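Long-range contacts in beta-hexosaminidase Amuc_2018 (Akkermansia muciniphila, PDB 6JEA), which hydrolyses terminal, non-reducing beta-linked N-acetylglucosamine and N-acetylgalactosamine residues from N-glycans, chitobiose and related glycans: residues 100-105 / 159-164; 38-43 / 83-88. All coordinates share one frame; numbering follows the deposited sequence. Where two conformers were deposited one is given.

Interaction 1. Residues 100-105 / 159-164; sequences ARHFIP and IPHEGM. With NAG (2-acetamido-2-deoxy-beta-D-glucopyranose), chain B.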
ATOM      1  N   ALA A 100      11.417  -4.841  -0.684  1.00 24.65           N
ATOM      2  CA  ALA A 100      12.478  -5.227   0.241  1.00 27.88           C
ATOM      3  C   ALA A 100      12.608  -6.742   0.328  1.00 28.96           C
ATOM      4  O   ALA A 100      13.720  -7.282   0.297  1.00 28.42           O
ATOM      5  CB  ALA A 100      12.212  -4.629   1.623  1.00 26.36           C
ATOM      6  N   ARG A 101      11.481  -7.449   0.434  1.00 26.53           N
ATOM      7  CA  ARG A 101      11.534  -8.903   0.540  1.00 28.55           C
ATOM      8  C   ARG A 101      11.865  -9.537  -0.807  1.00 29.56           C
ATOM      9  O   ARG A 101      12.704 -10.441  -0.889  1.00 31.39           O
ATOM     10  CB  ARG A 101      10.213  -9.439   1.092  1.00 28.48           C
ATOM     11  CG  ARG A 101      10.174  -9.567   2.612  1.00 30.56           C
ATOM     12  CD  ARG A 101      10.401  -8.234   3.306  1.00 27.85           C
ATOM     13  NE  ARG A 101      10.331  -8.349   4.760  1.00 34.59           N
ATOM     14  CZ  ARG A 101       9.206  -8.266   5.463  1.00 34.66           C
ATOM     15  NH1 ARG A 101       8.047  -8.066   4.847  1.00 33.56           N
ATOM     16  NH2 ARG A 101       9.238  -8.381   6.782  1.00 35.41           N
ATOM     17  N   HIS A 102      11.218  -9.075  -1.874  1.00 27.54           N
ATOM     18  CA  HIS A 102      11.540  -9.514  -3.226  1.00 28.16           C
ATOM     19  C   HIS A 102      11.468  -8.315  -4.156  1.00 28.31           C
ATOM     20  O   HIS A 102      10.409  -7.692  -4.287  1.00 24.28           O
ATOM     21  CB  HIS A 102      10.601 -10.627  -3.698  1.00 29.09           C
ATOM     22  CG  HIS A 102      10.995 -11.989  -3.217  1.00 32.96           C
ATOM     23  ND1 HIS A 102      10.399 -12.598  -2.135  1.00 30.02           N
ATOM     24  CD2 HIS A 102      11.939 -12.852  -3.662  1.00 32.04           C
ATOM     25  CE1 HIS A 102      10.950 -13.782  -1.940  1.00 34.82           C
ATOM     26  NE2 HIS A 102      11.889 -13.960  -2.853  1.00 35.07           N
ATOM     27  N   PHE A 103      12.596  -8.003  -4.789  1.00 27.82           N
ATOM     28  CA  PHE A 103      12.694  -6.865  -5.692  1.00 27.63           C
ATOM     29  C   PHE A 103      11.677  -6.980  -6.821  1.00 29.99           C
ATOM     30  O   PHE A 103      11.387  -8.074  -7.315  1.00 31.51           O
ATOM     31  CB  PHE A 103      14.116  -6.787  -6.254  1.00 27.54           C
ATOM     32  CG  PHE A 103      14.374  -5.582  -7.111  1.00 29.60           C
ATOM     33  CD1 PHE A 103      14.482  -4.324  -6.548  1.00 27.05           C
ATOM     34  CD2 PHE A 103      14.537  -5.714  -8.481  1.00 30.17           C
ATOM     35  CE1 PHE A 103      14.729  -3.214  -7.337  1.00 28.28           C
ATOM     36  CE2 PHE A 103      14.786  -4.608  -9.277  1.00 27.39           C
ATOM     37  CZ  PHE A 103      14.881  -3.357  -8.704  1.00 28.49           C
ATOM     38  N   ILE A 104      11.119  -5.840  -7.218  1.00 32.48           N
ATOM     39  CA  ILE A 104      10.146  -5.794  -8.306  1.00 28.42           C
ATOM     40  C   ILE A 104      10.702  -4.917  -9.421  1.00 29.30           C
ATOM     41  O   ILE A 104      10.853  -3.701  -9.232  1.00 30.68           O
ATOM     42  CB  ILE A 104       8.786  -5.269  -7.824  1.00 25.92           C
ATOM     43  CG1 ILE A 104       8.329  -6.012  -6.567  1.00 32.10           C
ATOM     44  CG2 ILE A 104       7.747  -5.405  -8.924  1.00 26.51           C
ATOM     45  CD1 ILE A 104       7.001  -5.513  -6.021  1.00 25.52           C
ATOM     46  N   PRO A 105      11.022  -5.480 -10.586  1.00 31.88           N
ATOM     47  CA  PRO A 105      11.524  -4.661 -11.694  1.00 31.55           C
ATOM     48  C   PRO A 105      10.534  -3.568 -12.077  1.00 32.43           C
ATOM     49  O   PRO A 105       9.334  -3.653 -11.806  1.00 38.52           O
ATOM     50  CB  PRO A 105      11.703  -5.672 -12.832  1.00 33.21           C
ATOM     51  CG  PRO A 105      11.854  -6.990 -12.145  1.00 33.40           C
ATOM     52  CD  PRO A 105      10.991  -6.914 -10.921  1.00 31.90           C
ATOM     53  N   ILE A 159      19.601 -19.744  -4.001  1.00 42.06           N
ATOM     54  CA  ILE A 159      19.496 -18.878  -5.169  1.00 40.23           C
ATOM     55  C   ILE A 159      19.670 -17.436  -4.698  1.00 42.67           C
ATOM     56  O   ILE A 159      18.815 -16.919  -3.964  1.00 42.94           O
ATOM     57  CB  ILE A 159      18.156 -19.069  -5.893  1.00 41.54           C
ATOM     58  CG1 ILE A 159      18.047 -20.498  -6.428  1.00 43.75           C
ATOM     59  CG2 ILE A 159      18.001 -18.046  -7.013  1.00 36.03           C
ATOM     60  CD1 ILE A 159      16.755 -20.779  -7.160  1.00 51.89           C
ATOM     61  N   PRO A 160      20.749 -16.753  -5.082  1.00 36.67           N
ATOM     62  CA  PRO A 160      20.925 -15.359  -4.658  1.00 36.17           C
ATOM     63  C   PRO A 160      19.815 -14.474  -5.206  1.00 37.09           C
ATOM     64  O   PRO A 160      19.351 -14.653  -6.333  1.00 39.97           O
ATOM     65  CB  PRO A 160      22.290 -14.976  -5.244  1.00 32.22           C
ATOM     66  CG  PRO A 160      22.982 -16.272  -5.491  1.00 34.70           C
ATOM     67  CD  PRO A 160      21.900 -17.242  -5.858  1.00 35.61           C
ATOM     68  N   HIS A 161      19.380 -13.521  -4.385  1.00 36.82           N
ATOM     69  CA  HIS A 161      18.395 -12.531  -4.798  1.00 37.56           C
ATOM     70  C   HIS A 161      18.940 -11.146  -4.499  1.00 33.28           C
ATOM     71  O   HIS A 161      19.469 -10.907  -3.409  1.00 34.89           O
ATOM     72  CB  HIS A 161      17.051 -12.726  -4.093  1.00 32.29           C
ATOM     73  CG  HIS A 161      16.005 -11.747  -4.527  1.00 37.32           C
ATOM     74  ND1 HIS A 161      15.309 -11.877  -5.709  1.00 37.22           N
ATOM     75  CD2 HIS A 161      15.557 -10.608  -3.948  1.00 34.12           C
ATOM     76  CE1 HIS A 161      14.467 -10.867  -5.835  1.00 32.81           C
ATOM     77  NE2 HIS A 161      14.597 -10.082  -4.780  1.00 31.66           N
ATOM     78  N   GLU A 162      18.806 -10.235  -5.460  1.00 36.40           N
ATOM     79  CA  GLU A 162      19.340  -8.893  -5.297  1.00 31.98           C
ATOM     80  C   GLU A 162      18.542  -7.917  -6.149  1.00 33.77           C
ATOM     81  O   GLU A 162      17.733  -8.310  -6.993  1.00 37.23           O
ATOM     82  CB  GLU A 162      20.824  -8.838  -5.663  1.00 35.98           C
ATOM     83  CG  GLU A 162      21.102  -8.763  -7.152  1.00 39.46           C
ATOM     84  CD  GLU A 162      22.582  -8.613  -7.446  1.00 50.29           C
ATOM     85  OE1 GLU A 162      23.345  -9.567  -7.174  1.00 53.99           O
ATOM     86  OE2 GLU A 162      22.984  -7.535  -7.933  1.00 53.58           O
ATOM     87  N   GLY A 163      18.786  -6.630  -5.917  1.00 33.43           N
ATOM     88  CA  GLY A 163      18.123  -5.587  -6.672  1.00 32.69           C
ATOM     89  C   GLY A 163      18.024  -4.277  -5.918  1.00 32.96           C
ATOM     90  O   GLY A 163      17.836  -4.266  -4.698  1.00 29.15           O
ATOM     91  N   MET A 164      18.161  -3.166  -6.637  1.00 29.02           N
ATOM     92  CA  MET A 164      18.022  -1.839  -6.054  1.00 28.02           C
ATOM     93  C   MET A 164      17.566  -0.881  -7.144  1.00 29.72           C
ATOM     94  O   MET A 164      18.103  -0.903  -8.255  1.00 27.90           O
ATOM     95  CB  MET A 164      19.339  -1.359  -5.433  1.00 27.54           C
ATOM     96  CG  MET A 164      19.322   0.104  -5.007  1.00 30.63           C
ATOM     97  SD  MET A 164      20.837   0.653  -4.194  1.00 35.13           S
ATOM     98  CE  MET A 164      20.569   0.039  -2.533  1.00 28.33           C
TER
HETATM   99  C1  NAG B 501       3.214  -7.835   9.119  1.00 34.48           C
HETATM  100  C2  NAG B 501       4.649  -7.355   9.355  1.00 33.08           C
HETATM  101  C3  NAG B 501       5.523  -7.642   8.134  1.00 34.36           C
HETATM  102  C4  NAG B 501       5.387  -9.091   7.690  1.00 34.76           C
HETATM  103  C5  NAG B 501       3.917  -9.445   7.511  1.00 33.33           C
HETATM  104  C6  NAG B 501       3.691 -10.893   7.152  1.00 32.92           C
HETATM  105  C7  NAG B 501       4.940  -5.444  10.874  1.00 33.94           C
HETATM  106  C8  NAG B 501       4.902  -3.952  10.999  1.00 31.97           C
HETATM  107  N2  NAG B 501       4.665  -5.934   9.661  1.00 32.24           N
HETATM  108  O1  NAG B 501       2.473  -7.673  10.284  1.00 34.36           O
HETATM  109  O3  NAG B 501       6.879  -7.363   8.463  1.00 39.59           O
HETATM  110  O4  NAG B 501       6.061  -9.286   6.452  1.00 34.57           O
HETATM  111  O5  NAG B 501       3.221  -9.205   8.741  1.00 32.71           O
HETATM  112  O6  NAG B 501       2.311 -11.160   6.946  1.00 33.20           O
HETATM  113  O7  NAG B 501       5.205  -6.171  11.825  1.00 38.67           O
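F103 and H161 carry most of this contact, which joins two loop regions of the TIM-barrel catalytic domain. Residues 100-105 follow strand 92-97 and lead into helix 106-118. Residues 159-164 include strand 161-162, which pairs with the short strand 150-151. The H161 side chain reaches across to the first loop. Its CG lies anti to the backbone N (chi1 -178°), and this sends the imidazole toward the backbone of 102-103. There NE2 of H161 accepts a hydrogen bond from the backbone N of F103 at 2.9 Å. The donor lies in the ring plane, and the N-H...N angle is 159°. This bond holds the turn of the imidazole. H102 comes over one face of the same ring. The pair is edge-to-face (T-shaped), with CD2 of H102 3.9 Å from CE1 of H161 and the planes at 66°. The other end of H102 is held from outside, where ND1 bonds to the carbonyl O of A401, itself a substrate-binding residue.

The F103 ring lies against the backbone of 163-164. CA of G163 makes a CH-pi contact over its face, and N of M164 comes within 3.5 Å of CE1 of F103. G163 has no side chain, and the ring packs directly on its main chain. Y165 also meets the F103 ring.

R101, just before the two aromatic residues, starts its side chain away from 159-164, and its guanidinium reaches the sugar in the active site. It is a substrate-binding residue, and here it holds N-acetylglucosamine (NAG). Salt bridges to D98 and to D130 of the charge relay system, with a bond from NE to Q132, position the guanidinium. Its NH1 donates to O4 of NAG at 2.8 Å, and its NH2 to O3 of NAG at 3.1 Å.

Interaction 2. Residues 38-43 / 83-88; sequences AYRLTV and VITDKP
Y39 and D86 face each other as a hydrogen-bonded antiparallel pair. N of Y39 bonds to O of D86 at 2.9 Å, and N of D86 returns a bond to O of Y39. L41 and I84 repeat the pattern two residues on, with N of L41 to O of I84 at 2.9 Å. Between them R40 and T85 form a non-hydrogen-bonded pair. CA of R40 also lies 3.1 Å from O of I84, a CA-H...O contact.

The side chains of Y39 and D86 run side by side. CG of Y39 sits between the backbone N and the carbonyl carbon (chi1 69°), which lays the ring over its cross-strand partner D86. CB of D86 packs on the ring face, 3.7 Å from the centroid. OH of Y39 lies 2.7 Å from OD2 of D86, a weak hydrogen bond. CG2 of I84 touches CE1 of Y39 on the same side of the sheet. On the other side, CG1 of V83 lies alongside CG of R40 at 3.9 Å.

Further out, OG1 of T64 on helix 55-74 is the stronger partner of the Y39 hydroxyl, and L41 packs on T64 and L68 of that helix. OD1 of D86 takes bonds from N of S11 and NE1 of W426. Strands 47-52 and 12-16 flank the pair. This is the sheet-on-helix packing of the alpha/beta domain that precedes the barrel in family 20 glycosyl hydrolases.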
ATOM      1  N   ALA A  38     -14.857  14.003  -8.232  1.00 30.96           N
ATOM      2  CA  ALA A  38     -16.118  13.416  -8.655  1.00 31.53           C
ATOM      3  C   ALA A  38     -16.291  13.551 -10.162  1.00 28.48           C
ATOM      4  O   ALA A  38     -15.668  14.396 -10.812  1.00 28.72           O
ATOM      5  CB  ALA A  38     -17.297  14.078  -7.936  1.00 30.50           C
ATOM      6  N   TYR A  39     -17.157  12.707 -10.718  1.00 27.52           N
ATOM      7  CA  TYR A  39     -17.432  12.779 -12.144  1.00 29.57           C
ATOM      8  C   TYR A  39     -18.872  12.367 -12.416  1.00 32.60           C
ATOM      9  O   TYR A  39     -19.556  11.786 -11.564  1.00 29.79           O
ATOM     10  CB  TYR A  39     -16.465  11.900 -12.954  1.00 26.42           C
ATOM     11  CG  TYR A  39     -16.671  10.415 -12.745  1.00 28.83           C
ATOM     12  CD1 TYR A  39     -17.581   9.701 -13.521  1.00 28.91           C
ATOM     13  CD2 TYR A  39     -15.962   9.727 -11.771  1.00 27.87           C
ATOM     14  CE1 TYR A  39     -17.782   8.349 -13.326  1.00 29.58           C
ATOM     15  CE2 TYR A  39     -16.151   8.371 -11.574  1.00 27.72           C
ATOM     16  CZ  TYR A  39     -17.063   7.688 -12.353  1.00 28.54           C
ATOM     17  OH  TYR A  39     -17.264   6.340 -12.155  1.00 28.63           O
ATOM     18  N   ARG A  40     -19.320  12.698 -13.627  1.00 26.89           N
ATOM     19  CA  ARG A  40     -20.618  12.286 -14.147  0.50 30.45           C
ATOM     20  C   ARG A  40     -20.418  11.774 -15.565  1.00 30.12           C
ATOM     21  O   ARG A  40     -19.950  12.516 -16.435  1.00 32.53           O
ATOM     22  CB  ARG A  40     -21.620  13.446 -14.127  0.50 31.01           C
ATOM     23  CG  ARG A  40     -23.037  13.035 -14.490  0.50 32.32           C
ATOM     24  CD  ARG A  40     -23.994  14.217 -14.491  0.50 33.11           C
ATOM     25  NE  ARG A  40     -23.778  15.103 -15.632  0.50 35.38           N
ATOM     26  CZ  ARG A  40     -23.276  16.331 -15.548  0.50 36.18           C
ATOM     27  NH1 ARG A  40     -22.943  16.838 -14.368  0.50 35.45           N
ATOM     28  NH2 ARG A  40     -23.117  17.057 -16.646  0.50 29.55           N
ATOM     29  N   LEU A  41     -20.765  10.513 -15.795  1.00 26.57           N
ATOM     30  CA  LEU A  41     -20.638   9.880 -17.101  1.00 28.34           C
ATOM     31  C   LEU A  41     -22.027   9.510 -17.600  1.00 34.47           C
ATOM     32  O   LEU A  41     -22.744   8.751 -16.943  1.00 33.42           O
ATOM     33  CB  LEU A  41     -19.738   8.646 -17.027  1.00 26.62           C
ATOM     34  CG  LEU A  41     -19.413   7.956 -18.352  1.00 30.88           C
ATOM     35  CD1 LEU A  41     -18.770   8.936 -19.323  1.00 30.41           C
ATOM     36  CD2 LEU A  41     -18.507   6.757 -18.121  1.00 33.99           C
ATOM     37  N   THR A  42     -22.405  10.046 -18.756  1.00 32.74           N
ATOM     38  CA  THR A  42     -23.710   9.803 -19.354  1.00 32.58           C
ATOM     39  C   THR A  42     -23.531   8.937 -20.592  1.00 32.05           C
ATOM     40  O   THR A  42     -22.810   9.317 -21.518  1.00 33.01           O
ATOM     41  CB  THR A  42     -24.401  11.119 -19.710  1.00 33.54           C
ATOM     42  OG1 THR A  42     -24.491  11.941 -18.541  1.00 33.35           O
ATOM     43  CG2 THR A  42     -25.799  10.860 -20.247  1.00 30.59           C
ATOM     44  N   VAL A  43     -24.181   7.779 -20.596  1.00 32.01           N
ATOM     45  CA  VAL A  43     -24.167   6.848 -21.716  1.00 29.03           C
ATOM     46  C   VAL A  43     -25.460   7.040 -22.493  1.00 35.99           C
ATOM     47  O   VAL A  43     -26.553   6.900 -21.928  1.00 37.04           O
ATOM     48  CB  VAL A  43     -24.026   5.398 -21.229  1.00 32.41           C
ATOM     49  CG1 VAL A  43     -24.096   4.430 -22.394  1.00 34.45           C
ATOM     50  CG2 VAL A  43     -22.729   5.226 -20.450  1.00 33.98           C
ATOM     51  N   VAL A  83     -26.927   7.405 -16.436  1.00 30.09           N
ATOM     52  CA  VAL A  83     -26.131   8.466 -15.829  1.00 33.13           C
ATOM     53  C   VAL A  83     -25.441   7.919 -14.587  1.00 36.92           C
ATOM     54  O   VAL A  83     -26.101   7.392 -13.684  1.00 33.96           O
ATOM     55  CB  VAL A  83     -26.990   9.692 -15.466  1.00 34.18           C
ATOM     56  CG1 VAL A  83     -26.142  10.743 -14.774  1.00 31.58           C
ATOM     57  CG2 VAL A  83     -27.655  10.269 -16.708  1.00 36.91           C
ATOM     58  N   ILE A  84     -24.121   8.060 -14.533  1.00 32.94           N
ATOM     59  CA  ILE A  84     -23.312   7.637 -13.398  1.00 31.32           C
ATOM     60  C   ILE A  84     -22.756   8.887 -12.737  1.00 34.36           C
ATOM     61  O   ILE A  84     -21.976   9.624 -13.348  1.00 35.30           O
ATOM     62  CB  ILE A  84     -22.176   6.700 -13.834  1.00 34.04           C
ATOM     63  CG1 ILE A  84     -22.745   5.437 -14.480  1.00 32.62           C
ATOM     64  CG2 ILE A  84     -21.276   6.365 -12.653  1.00 30.64           C
ATOM     65  CD1 ILE A  84     -21.721   4.638 -15.231  1.00 31.21           C
ATOM     66  N   THR A  85     -23.160   9.136 -11.498  1.00 31.62           N
ATOM     67  CA  THR A  85     -22.612  10.227 -10.707  1.00 32.69           C
ATOM     68  C   THR A  85     -21.818   9.602  -9.572  1.00 34.61           C
ATOM     69  O   THR A  85     -22.373   8.845  -8.767  1.00 38.78           O
ATOM     70  CB  THR A  85     -23.720  11.135 -10.180  1.00 36.92           C
ATOM     71  OG1 THR A  85     -24.635  11.427 -11.243  1.00 40.13           O
ATOM     72  CG2 THR A  85     -23.129  12.437  -9.658  1.00 39.43           C
ATOM     73  N   ASP A  86     -20.522   9.901  -9.517  1.00 31.31           N
ATOM     74  CA  ASP A  86     -19.614   9.087  -8.724  1.00 31.37           C
ATOM     75  C   ASP A  86     -18.583   9.946  -8.008  1.00 31.32           C
ATOM     76  O   ASP A  86     -18.073  10.920  -8.572  1.00 30.13           O
ATOM     77  CB  ASP A  86     -18.917   8.061  -9.622  1.00 27.92           C
ATOM     78  CG  ASP A  86     -18.420   6.852  -8.862  1.00 30.81           C
ATOM     79  OD1 ASP A  86     -18.620   6.790  -7.629  1.00 31.68           O
ATOM     80  OD2 ASP A  86     -17.832   5.959  -9.509  1.00 28.98           O
ATOM     81  N   LYS A  87     -18.287   9.570  -6.762  1.00 28.46           N
ATOM     82  CA  LYS A  87     -17.194  10.140  -5.986  1.00 28.42           C
ATOM     83  C   LYS A  87     -16.845   9.165  -4.869  1.00 29.67           C
ATOM     84  O   LYS A  87     -17.713   8.407  -4.426  1.00 27.92           O
ATOM     85  CB  LYS A  87     -17.562  11.520  -5.418  1.00 29.63           C
ATOM     86  CG  LYS A  87     -18.445  11.501  -4.186  1.00 36.70           C
ATOM     87  CD  LYS A  87     -18.697  12.915  -3.678  1.00 45.32           C
ATOM     88  CE  LYS A  87     -17.395  13.699  -3.505  1.00 48.66           C
ATOM     89  NZ  LYS A  87     -16.465  13.076  -2.516  1.00 47.06           N
ATOM     90  N   PRO A  88     -15.596   9.148  -4.407  1.00 26.07           N
ATOM     91  CA  PRO A  88     -15.166   8.108  -3.466  1.00 28.91           C
ATOM     92  C   PRO A  88     -15.636   8.340  -2.037  1.00 28.20           C
ATOM     93  O   PRO A  88     -15.763   9.472  -1.567  1.00 29.53           O
ATOM     94  CB  PRO A  88     -13.636   8.183  -3.544  1.00 28.04           C
ATOM     95  CG  PRO A  88     -13.360   9.594  -3.924  1.00 31.25           C
ATOM     96  CD  PRO A  88     -14.474   9.994  -4.848  1.00 27.83           C
TER

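Interaction 2 closes before interaction 1 opens along the chain. The two are in different domains and share no sheet. Residues 38-43 and 83-88 pair inside the mixed sheet of the N-terminal family 20 domain. Residues 100-105 and 159-164 meet in the catalytic TIM barrel, beside the sugar site. Their centres are 41 Å apart, on opposite sides of the chain's centre, and the nearest atoms are about 25 Å apart. Strand 79-86 ends at interaction 2, and strand 92-97 of the barrel then leads to interaction 1. Interaction 2 thus belongs to the N-terminal domain, away from the annotated sites, and interaction 1 includes the substrate-binding R101.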